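Local coordinates for protein CaaX farnesyltransferase beta subunit Ram1 (PDB 4L9P) that probably transfers, together with its alpha subunit, a farnesyl group from farnesyl diphosphate to the cysteine of C-terminal CaaX motifs, using a bound zinc ion, at residues C256-H261 and D459-A464; L322-R327 and H495-I500; G405-I410 and I482-E487; Y409-C414 and T439-V444. One frame throughout, in Å; residues are numbered along the deposited sequence. Where two conformers were deposited one is given.

Contact 1 (C256-H261 and D459-A464); sequences CAMVVH and DDFSSA
Phe-461 reaches from a loop to helix 251-263 and presents the far rim of its ring to two side chains one turn apart, Met-258 and His-261. The ring lies with CG anti to its own carbonyl carbon (chi1 -62°), a setting that carries CZ toward the helix. Met-258 curls to receive it: its chain bends at both chi2 and chi3, and this fold brings the terminal methyl round so that CE lies in the plane of the phenyl ring, 3.6 Å from Phe-461 CZ and 3.7 Å from CE1. On the other flank of the same rim stands the imidazole of His-261, whose ND1 is 3.4 Å from Phe-461 CZ. The two rings meet rim to rim, neither over the face of the other, with centroids 5.7 Å apart and planes inclined at 51°. Across the imidazole, NE2 is hydrogen-bonded to the backbone oxygen of Pro-267, which limits how far the ring can turn. The backbone of 459-462 forms a type I beta turn, closed by Ser-462 N to Asp-459 O at 3.0 Å, and Arg-509 of helix 502-513 also touches Phe-461. Cys-256, earlier on the helix, lines the isoprenoid-analogue pocket, but the contact itself lies away from it. With no hydrogen bond between the two segments, the loop is held to this toroid helix by van der Waals contact at a buried ring edge.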
# COMPACT_ATOMS: atom_id res chain seq x y z
N CYS B 256 5.24 6.93 -6.27
CA CYS B 256 6.34 7.78 -5.81
C CYS B 256 6.98 8.58 -6.95
O CYS B 256 7.28 9.76 -6.76
CB CYS B 256 7.43 6.93 -5.15
SG CYS B 256 6.93 6.16 -3.57
N ALA B 257 7.15 7.94 -8.13
CA ALA B 257 7.73 8.67 -9.25
C ALA B 257 6.83 9.83 -9.64
O ALA B 257 7.32 10.95 -9.94
CB ALA B 257 7.92 7.73 -10.45
N MET B 258 5.52 9.59 -9.71
CA MET B 258 4.63 10.66 -10.17
C MET B 258 4.43 11.77 -9.17
O MET B 258 4.24 12.93 -9.57
CB MET B 258 3.31 10.09 -10.64
CG MET B 258 3.48 9.27 -11.93
SD MET B 258 4.41 10.11 -13.33
CE MET B 258 3.52 11.63 -13.50
N VAL B 259 4.52 11.48 -7.88
CA VAL B 259 4.49 12.57 -6.89
C VAL B 259 5.74 13.40 -7.02
O VAL B 259 5.65 14.64 -6.97
CB VAL B 259 4.39 11.98 -5.47
CG1 VAL B 259 4.80 13.03 -4.43
CG2 VAL B 259 2.96 11.50 -5.23
N VAL B 260 6.93 12.79 -7.14
CA VAL B 260 8.15 13.60 -7.36
C VAL B 260 8.03 14.43 -8.64
O VAL B 260 8.36 15.63 -8.65
CB VAL B 260 9.36 12.71 -7.45
CG1 VAL B 260 10.64 13.45 -7.91
CG2 VAL B 260 9.60 12.05 -6.04
N HIS B 261 7.52 13.79 -9.69
CA HIS B 261 7.38 14.49 -10.98
C HIS B 261 6.47 15.70 -10.82
O HIS B 261 6.80 16.80 -11.33
CB HIS B 261 6.81 13.47 -11.97
CG HIS B 261 6.76 13.95 -13.38
ND1 HIS B 261 5.86 14.91 -13.82
CD2 HIS B 261 7.54 13.62 -14.45
CE1 HIS B 261 6.08 15.14 -15.11
NE2 HIS B 261 7.10 14.37 -15.52
N ASP B 459 -2.06 22.53 -16.92
CA ASP B 459 -3.18 21.57 -16.97
C ASP B 459 -2.91 20.17 -16.37
O ASP B 459 -3.81 19.58 -15.81
CB ASP B 459 -3.68 21.34 -18.41
CG ASP B 459 -4.35 22.55 -19.00
OD1 ASP B 459 -4.62 23.53 -18.27
OD2 ASP B 459 -4.64 22.40 -20.24
N ASP B 460 -1.71 19.61 -16.54
CA ASP B 460 -1.45 18.16 -16.30
C ASP B 460 -1.99 17.49 -15.00
O ASP B 460 -2.65 16.40 -15.00
CB ASP B 460 0.08 17.97 -16.26
CG ASP B 460 0.75 18.94 -17.08
OD1 ASP B 460 0.72 18.57 -18.31
OD2 ASP B 460 1.19 20.03 -16.49
N PHE B 461 -1.63 18.16 -13.91
CA PHE B 461 -1.89 17.76 -12.56
C PHE B 461 -2.83 18.81 -11.98
O PHE B 461 -2.82 19.00 -10.77
CB PHE B 461 -0.57 17.79 -11.79
CG PHE B 461 0.48 16.84 -12.31
CD1 PHE B 461 0.41 15.47 -12.04
CD2 PHE B 461 1.55 17.30 -13.00
CE1 PHE B 461 1.39 14.54 -12.53
CE2 PHE B 461 2.54 16.40 -13.54
CZ PHE B 461 2.51 15.03 -13.25
N SER B 462 -3.67 19.47 -12.79
CA SER B 462 -4.42 20.60 -12.23
C SER B 462 -5.35 20.19 -11.10
O SER B 462 -5.42 20.87 -10.06
CB SER B 462 -5.16 21.36 -13.35
OG SER B 462 -5.86 22.46 -12.86
N SER B 463 -6.03 19.06 -11.26
CA SER B 463 -6.95 18.62 -10.23
C SER B 463 -6.21 18.31 -8.93
O SER B 463 -6.68 18.62 -7.83
CB SER B 463 -7.71 17.40 -10.75
OG SER B 463 -8.59 16.89 -9.76
N ALA B 464 -5.03 17.72 -9.04
CA ALA B 464 -4.25 17.37 -7.84
C ALA B 464 -3.93 18.57 -7.00
O ALA B 464 -3.76 18.44 -5.80
CB ALA B 464 -2.93 16.67 -8.21

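Contact 2 (L322-R327 and H495-I500); sequences LCLLGR and HPIFVI
Leu-324 and Cys-323, from residues 322-327 on and just beyond helix 312-323, meet Ile-497 and Phe-498 of the loop that leads to helix 502-513. The contacts across are all apolar. Ile-497 uses both of its branches: CD1, at the end of an extended chain (chi2 175°), lies 3.7 Å from Cys-323 CB, while CG2 stands 3.9 Å from Leu-324 CD2. The same leucine methyl reaches Phe-498, with CD2 3.7 Å from CZ, approaching the ring obliquely. Met-258 and Ala-464 also pack on Leu-324.

Within the loop, the rings of Phe-498 and His-495 are steeply inclined to one another, with Phe-498 CD2 over the centre of one imidazole face. Ile-497 CG2 sits over the centre of a face of the phenyl ring, 4.1 Å above its plane.

Of the polar bonds, one shapes the turn: Ile-497 N donates to His-495 ND1 at 3.1 Å, close to the imidazole plane. Two others fasten it to its neighbours, His-495 NE2 to Ala-464 O and Ile-497 O to the hydroxyl of Tyr-255, a residue of the isoprenoid-analogue pocket. The histidine is thus gripped through both nitrogens, but between 322-327 and 495-500 there is no hydrogen bond, and the contact is made by buried apolar groups.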
# COMPACT_ATOMS: atom_id res chain seq x y z
N LEU B 322 -3.77 7.76 -9.82
CA LEU B 322 -4.82 8.08 -10.82
C LEU B 322 -5.29 9.53 -10.65
O LEU B 322 -5.51 10.22 -11.65
CB LEU B 322 -6.05 7.16 -10.67
CG LEU B 322 -5.82 5.76 -11.24
CD1 LEU B 322 -7.05 4.93 -10.90
CD2 LEU B 322 -5.58 5.73 -12.76
N CYS B 323 -5.38 9.99 -9.40
CA CYS B 323 -5.81 11.36 -9.16
C CYS B 323 -4.74 12.39 -9.50
O CYS B 323 -5.05 13.61 -9.49
CB CYS B 323 -6.29 11.51 -7.68
SG CYS B 323 -7.85 10.54 -7.44
N LEU B 324 -3.49 12.00 -9.76
CA LEU B 324 -2.52 12.91 -10.37
C LEU B 324 -2.69 13.05 -11.89
O LEU B 324 -2.03 13.90 -12.55
CB LEU B 324 -1.09 12.36 -10.11
CG LEU B 324 -0.61 12.51 -8.70
CD1 LEU B 324 0.71 11.79 -8.59
CD2 LEU B 324 -0.39 13.98 -8.36
N LEU B 325 -3.54 12.23 -12.48
CA LEU B 325 -3.72 12.22 -13.93
C LEU B 325 -4.93 13.00 -14.44
O LEU B 325 -5.03 13.26 -15.65
CB LEU B 325 -3.80 10.78 -14.47
CG LEU B 325 -2.64 9.90 -13.98
CD1 LEU B 325 -2.83 8.46 -14.51
CD2 LEU B 325 -1.28 10.47 -14.38
N GLY B 326 -5.87 13.31 -13.56
CA GLY B 326 -7.06 14.07 -13.98
C GLY B 326 -8.01 14.11 -12.80
O GLY B 326 -7.61 13.78 -11.66
N ARG B 327 -9.24 14.57 -13.05
CA ARG B 327 -10.21 14.69 -11.95
C ARG B 327 -10.61 13.31 -11.48
O ARG B 327 -10.79 12.39 -12.28
CB ARG B 327 -11.43 15.43 -12.48
CG ARG B 327 -11.11 16.87 -12.79
CD ARG B 327 -12.33 17.61 -13.26
NE ARG B 327 -12.10 19.06 -13.23
CZ ARG B 327 -13.07 20.00 -13.23
NH1 ARG B 327 -14.37 19.68 -13.31
NH2 ARG B 327 -12.76 21.30 -13.19
N HIS B 495 -2.72 16.87 2.66
CA HIS B 495 -3.24 16.65 1.31
C HIS B 495 -3.37 15.14 1.08
O HIS B 495 -2.44 14.38 1.32
CB HIS B 495 -2.18 17.21 0.35
CG HIS B 495 -2.65 17.36 -1.06
ND1 HIS B 495 -2.93 16.28 -1.88
CD2 HIS B 495 -2.94 18.47 -1.77
CE1 HIS B 495 -3.34 16.72 -3.06
NE2 HIS B 495 -3.39 18.06 -3.01
N PRO B 496 -4.53 14.67 0.63
CA PRO B 496 -4.69 13.19 0.53
C PRO B 496 -3.82 12.51 -0.53
O PRO B 496 -3.60 11.31 -0.41
CB PRO B 496 -6.14 12.97 0.20
CG PRO B 496 -6.71 14.37 -0.01
CD PRO B 496 -5.74 15.46 0.38
N ILE B 497 -3.34 13.23 -1.54
CA ILE B 497 -2.44 12.60 -2.52
C ILE B 497 -0.97 12.77 -2.09
O ILE B 497 -0.21 11.81 -2.17
CB ILE B 497 -2.56 13.29 -3.90
CG1 ILE B 497 -3.97 13.10 -4.43
CG2 ILE B 497 -1.54 12.74 -4.88
CD1 ILE B 497 -4.22 13.86 -5.75
N PHE B 498 -0.57 13.97 -1.62
CA PHE B 498 0.87 14.25 -1.39
C PHE B 498 1.29 13.93 0.02
O PHE B 498 2.50 13.84 0.31
CB PHE B 498 1.21 15.71 -1.71
CG PHE B 498 0.98 16.04 -3.19
CD1 PHE B 498 1.68 15.34 -4.17
CD2 PHE B 498 -0.02 16.98 -3.59
CE1 PHE B 498 1.49 15.59 -5.51
CE2 PHE B 498 -0.23 17.25 -4.96
CZ PHE B 498 0.54 16.56 -5.94
N VAL B 499 0.34 13.79 0.96
CA VAL B 499 0.70 13.35 2.33
C VAL B 499 1.68 14.30 3.03
O VAL B 499 2.61 13.90 3.73
CB VAL B 499 1.13 11.84 2.41
CG1 VAL B 499 0.76 11.32 3.82
CG2 VAL B 499 0.42 10.99 1.37
N ILE B 500 1.41 15.60 2.84
CA ILE B 500 2.05 16.72 3.50
C ILE B 500 0.99 17.82 3.57
O ILE B 500 -0.05 17.74 2.92
CB ILE B 500 3.29 17.24 2.66
CG1 ILE B 500 2.94 17.46 1.18
CG2 ILE B 500 4.51 16.29 2.84
CD1 ILE B 500 4.11 18.15 0.40

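Contact 3 (G405-I410 and I482-E487); sequences GLTRYI and IGVFTE
In the alpha-alpha toroid of the prenyltransferase beta subunit, helix 403-413 has an irregular late segment of the chain laid against it, and Thr-407 meets Val-484 and Phe-485 there. CB of Thr-407 is directed toward the loop and is 3.6 Å from Val-484 CG2. Its methyl CG2, anti to the backbone N, lies 3.7 Å from that same valine methyl and 4.1 Å from Phe-485 CB. The hydroxyl goes the other way round CB (chi1 -62°), beside the backbone N, and bonds back to Arg-403 O one turn earlier in the helix; it also lies at the edge of the phenyl ring. Arg-408 only grazes Val-484 with its aliphatic part, CG to CG2 at 4.5 Å. Its extended chain carries the guanidinium past the valine, where NE forms a salt bridge with Glu-404 and NH1 bonds to Tyr-119 O. Phe-485 is turned with CG between its backbone N and carbonyl carbon (chi1 51°), which folds the ring back toward Gly-483, whose C lies 4.0 Å above one face, offset toward the rim. The contact thus closes over a buried amide: Phe-485 N has Thr-407 CG2 3.8 Å away and no hydrogen-bonding partner.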
# COMPACT_ATOMS: atom_id res chain seq x y z
N GLY B 405 -15.09 4.46 14.52
CA GLY B 405 -14.27 3.26 14.71
C GLY B 405 -12.78 3.51 14.54
O GLY B 405 -11.95 3.09 15.34
N LEU B 406 -12.43 4.25 13.49
CA LEU B 406 -11.01 4.49 13.24
C LEU B 406 -10.39 5.31 14.35
O LEU B 406 -9.26 5.09 14.77
CB LEU B 406 -10.84 5.15 11.87
CG LEU B 406 -9.39 5.40 11.50
CD1 LEU B 406 -8.62 4.08 11.44
CD2 LEU B 406 -9.27 6.21 10.17
N THR B 407 -11.17 6.32 14.79
CA THR B 407 -10.68 7.20 15.83
C THR B 407 -10.49 6.44 17.16
O THR B 407 -9.48 6.63 17.86
CB THR B 407 -11.67 8.33 16.06
OG1 THR B 407 -11.76 9.08 14.84
CG2 THR B 407 -11.13 9.28 17.12
N ARG B 408 -11.44 5.57 17.50
CA ARG B 408 -11.26 4.71 18.67
C ARG B 408 -10.02 3.85 18.54
O ARG B 408 -9.26 3.70 19.49
CB ARG B 408 -12.47 3.82 18.92
CG ARG B 408 -13.72 4.64 19.31
CD ARG B 408 -14.88 3.66 19.67
NE ARG B 408 -16.07 4.46 20.08
CZ ARG B 408 -16.22 5.03 21.28
NH1 ARG B 408 -15.34 4.80 22.25
NH2 ARG B 408 -17.29 5.81 21.47
N TYR B 409 -9.82 3.20 17.36
CA TYR B 409 -8.66 2.36 17.27
C TYR B 409 -7.38 3.15 17.45
O TYR B 409 -6.50 2.74 18.18
CB TYR B 409 -8.66 1.70 15.89
CG TYR B 409 -7.56 0.62 15.76
CD1 TYR B 409 -7.52 -0.49 16.65
CD2 TYR B 409 -6.45 0.86 14.90
CE1 TYR B 409 -6.47 -1.37 16.61
CE2 TYR B 409 -5.39 -0.07 14.82
CZ TYR B 409 -5.38 -1.13 15.73
OH TYR B 409 -4.32 -2.01 15.73
N ILE B 410 -7.26 4.30 16.81
CA ILE B 410 -6.01 5.06 16.95
C ILE B 410 -5.81 5.57 18.37
O ILE B 410 -4.74 5.34 18.97
CB ILE B 410 -6.04 6.25 15.97
CG1 ILE B 410 -6.02 5.76 14.49
CG2 ILE B 410 -4.84 7.21 16.24
CD1 ILE B 410 -6.36 6.85 13.50
N ILE B 482 -19.73 10.34 12.90
CA ILE B 482 -19.44 11.31 13.94
C ILE B 482 -17.97 11.43 14.27
O ILE B 482 -17.13 10.50 14.00
CB ILE B 482 -20.19 11.00 15.25
CG1 ILE B 482 -19.91 9.55 15.69
CG2 ILE B 482 -21.69 11.30 15.10
CD1 ILE B 482 -20.48 9.19 17.13
N GLY B 483 -17.63 12.59 14.78
CA GLY B 483 -16.28 12.89 15.18
C GLY B 483 -16.15 12.70 16.67
O GLY B 483 -16.68 13.51 17.46
N VAL B 484 -15.46 11.64 17.08
CA VAL B 484 -15.37 11.26 18.51
C VAL B 484 -14.03 11.61 19.13
O VAL B 484 -13.79 11.37 20.32
CB VAL B 484 -15.72 9.76 18.76
CG1 VAL B 484 -17.10 9.47 18.21
CG2 VAL B 484 -14.69 8.81 18.05
N PHE B 485 -13.15 12.21 18.33
CA PHE B 485 -11.99 12.94 18.90
C PHE B 485 -12.54 14.24 19.58
O PHE B 485 -13.66 14.66 19.30
CB PHE B 485 -11.03 13.31 17.75
CG PHE B 485 -11.72 13.99 16.61
CD1 PHE B 485 -11.88 15.39 16.60
CD2 PHE B 485 -12.23 13.25 15.55
CE1 PHE B 485 -12.62 16.03 15.58
CE2 PHE B 485 -12.97 13.88 14.52
CZ PHE B 485 -13.15 15.28 14.54
N THR B 486 -11.70 14.85 20.37
CA THR B 486 -12.06 16.21 20.86
C THR B 486 -11.37 17.25 19.97
O THR B 486 -10.40 16.94 19.22
CB THR B 486 -11.56 16.46 22.29
OG1 THR B 486 -10.12 16.63 22.27
CG2 THR B 486 -12.01 15.36 23.26
N GLU B 487 -11.81 18.51 20.02
CA GLU B 487 -11.07 19.53 19.26
C GLU B 487 -9.67 19.74 19.77
O GLU B 487 -8.80 20.12 19.01
CB GLU B 487 -11.87 20.84 19.24
CG GLU B 487 -13.11 20.67 18.31
CD GLU B 487 -12.67 20.49 16.88
OE1 GLU B 487 -11.61 21.08 16.51
OE2 GLU B 487 -13.37 19.76 16.12

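Contact 4 (Y409-C414 and T439-V444); sequences YILSCC and TGLSTV
Leu-441 faces helix 403-413 and is met there by Ile-410 and Leu-411. Ile-410 sends its long branch across end-on: CD1 lies 3.6 Å from Leu-441 N and 4.1 Å from Leu-441 CB, resting on the backbone of helix 431-444. Gly-440, with no side chain on this face, gives its C to the same methyl at 4.1 Å. Leu-411 comes from the next position along its helix and crosses Leu-441 at about a right angle, the two CD2 methyls 3.9 Å apart. Leu-441 has CG anti to its backbone N (chi1 -178°), which swings the branched end toward Leu-411 and leaves CB to Ile-410.

Both Ile-410 and Leu-411 stand on a wider, pi-type turn, 409-413, with which their helix ends. Farther out, Leu-411 also packs on Ile-121, Ser-442 OG bonds to Val-492 O, and the side chain of Ile-410 is about 9 Å from that of the zinc ligand Asp-365. The two helix segments run at 128° to one another, their axes 10.7 Å apart at closest approach, with helix 89-105 touching the first and helix 151-164 the second.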
# COMPACT_ATOMS: atom_id res chain seq x y z
N TYR B 409 -9.82 3.20 17.36
CA TYR B 409 -8.66 2.36 17.27
C TYR B 409 -7.38 3.15 17.45
O TYR B 409 -6.50 2.74 18.18
CB TYR B 409 -8.66 1.70 15.89
CG TYR B 409 -7.56 0.62 15.76
CD1 TYR B 409 -7.52 -0.49 16.65
CD2 TYR B 409 -6.45 0.86 14.90
CE1 TYR B 409 -6.47 -1.37 16.61
CE2 TYR B 409 -5.39 -0.07 14.82
CZ TYR B 409 -5.38 -1.13 15.73
OH TYR B 409 -4.32 -2.01 15.73
N ILE B 410 -7.26 4.30 16.81
CA ILE B 410 -6.01 5.06 16.95
C ILE B 410 -5.81 5.57 18.37
O ILE B 410 -4.74 5.34 18.97
CB ILE B 410 -6.04 6.25 15.97
CG1 ILE B 410 -6.02 5.76 14.49
CG2 ILE B 410 -4.84 7.21 16.24
CD1 ILE B 410 -6.36 6.85 13.50
N LEU B 411 -6.82 6.23 18.93
CA LEU B 411 -6.60 6.87 20.25
C LEU B 411 -6.65 5.88 21.40
O LEU B 411 -5.88 6.06 22.39
CB LEU B 411 -7.61 8.01 20.47
CG LEU B 411 -7.41 9.19 19.52
CD1 LEU B 411 -8.54 10.28 19.77
CD2 LEU B 411 -6.01 9.82 19.69
N SER B 412 -7.55 4.90 21.34
CA SER B 412 -7.67 3.93 22.46
C SER B 412 -6.64 2.83 22.38
O SER B 412 -6.18 2.33 23.43
CB SER B 412 -9.06 3.29 22.54
OG SER B 412 -10.08 4.28 22.76
N CYS B 413 -6.23 2.42 21.14
CA CYS B 413 -5.44 1.20 20.99
C CYS B 413 -4.03 1.42 20.49
O CYS B 413 -3.16 0.54 20.71
CB CYS B 413 -6.10 0.20 20.05
SG CYS B 413 -7.70 -0.39 20.65
N CYS B 414 -3.75 2.54 19.79
CA CYS B 414 -2.44 2.65 19.10
C CYS B 414 -1.50 3.63 19.78
O CYS B 414 -0.41 3.86 19.26
CB CYS B 414 -2.62 3.08 17.65
SG CYS B 414 -3.42 1.78 16.65
N THR B 439 -1.59 10.60 10.60
CA THR B 439 -2.10 11.04 9.30
C THR B 439 -3.57 10.61 9.18
O THR B 439 -4.46 11.38 8.78
CB THR B 439 -1.25 10.43 8.17
OG1 THR B 439 0.06 11.01 8.19
CG2 THR B 439 -1.86 10.76 6.83
N GLY B 440 -3.88 9.36 9.54
CA GLY B 440 -5.25 8.89 9.52
C GLY B 440 -6.17 9.61 10.50
O GLY B 440 -7.32 9.87 10.14
N LEU B 441 -5.67 9.92 11.71
CA LEU B 441 -6.49 10.69 12.63
C LEU B 441 -6.81 12.06 12.00
O LEU B 441 -7.93 12.56 12.12
CB LEU B 441 -5.72 10.83 13.93
CG LEU B 441 -6.55 11.61 15.02
CD1 LEU B 441 -7.93 10.98 15.35
CD2 LEU B 441 -5.64 11.69 16.27
N SER B 442 -5.83 12.66 11.32
CA SER B 442 -6.11 13.97 10.69
C SER B 442 -7.21 13.80 9.66
O SER B 442 -8.12 14.64 9.56
CB SER B 442 -4.85 14.59 10.12
OG SER B 442 -5.22 15.86 9.55
N THR B 443 -7.14 12.76 8.81
CA THR B 443 -8.14 12.58 7.74
C THR B 443 -9.56 12.60 8.27
O THR B 443 -10.46 13.20 7.68
CB THR B 443 -7.92 11.20 7.06
OG1 THR B 443 -6.63 11.18 6.46
CG2 THR B 443 -9.02 10.81 6.03
N VAL B 444 -9.78 11.95 9.42
CA VAL B 444 -11.15 11.92 9.96
C VAL B 444 -11.64 13.28 10.45
O VAL B 444 -12.85 13.47 10.65
CB VAL B 444 -11.37 10.89 11.09
CG1 VAL B 444 -10.95 9.46 10.70
CG2 VAL B 444 -10.73 11.27 12.37

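Overall arrangement
All four contacts belong to the alpha-alpha toroid and form two pairs. Contacts 1 and 2, about 7 Å apart between centres, meet through Ala-464, His-495 and Leu-324, although their segments alternate along the chain. Contacts 3 and 4, also about 7 Å between centres, both start from helix 403-413, and Val-444 packs on Leu-406 and Thr-407. The outer contacts, 1 and 3, are about 31 Å apart between centres; between them contacts 2 and 4 touch through Val-499 and Thr-439. Contacts 3 and 4 are nested within the loop closed by contact 2. The late segments 459-464, 482-487 and 495-500 thus pack on helix 251-263, helix 403-413 and residues 322-327, from earlier parts of the chain.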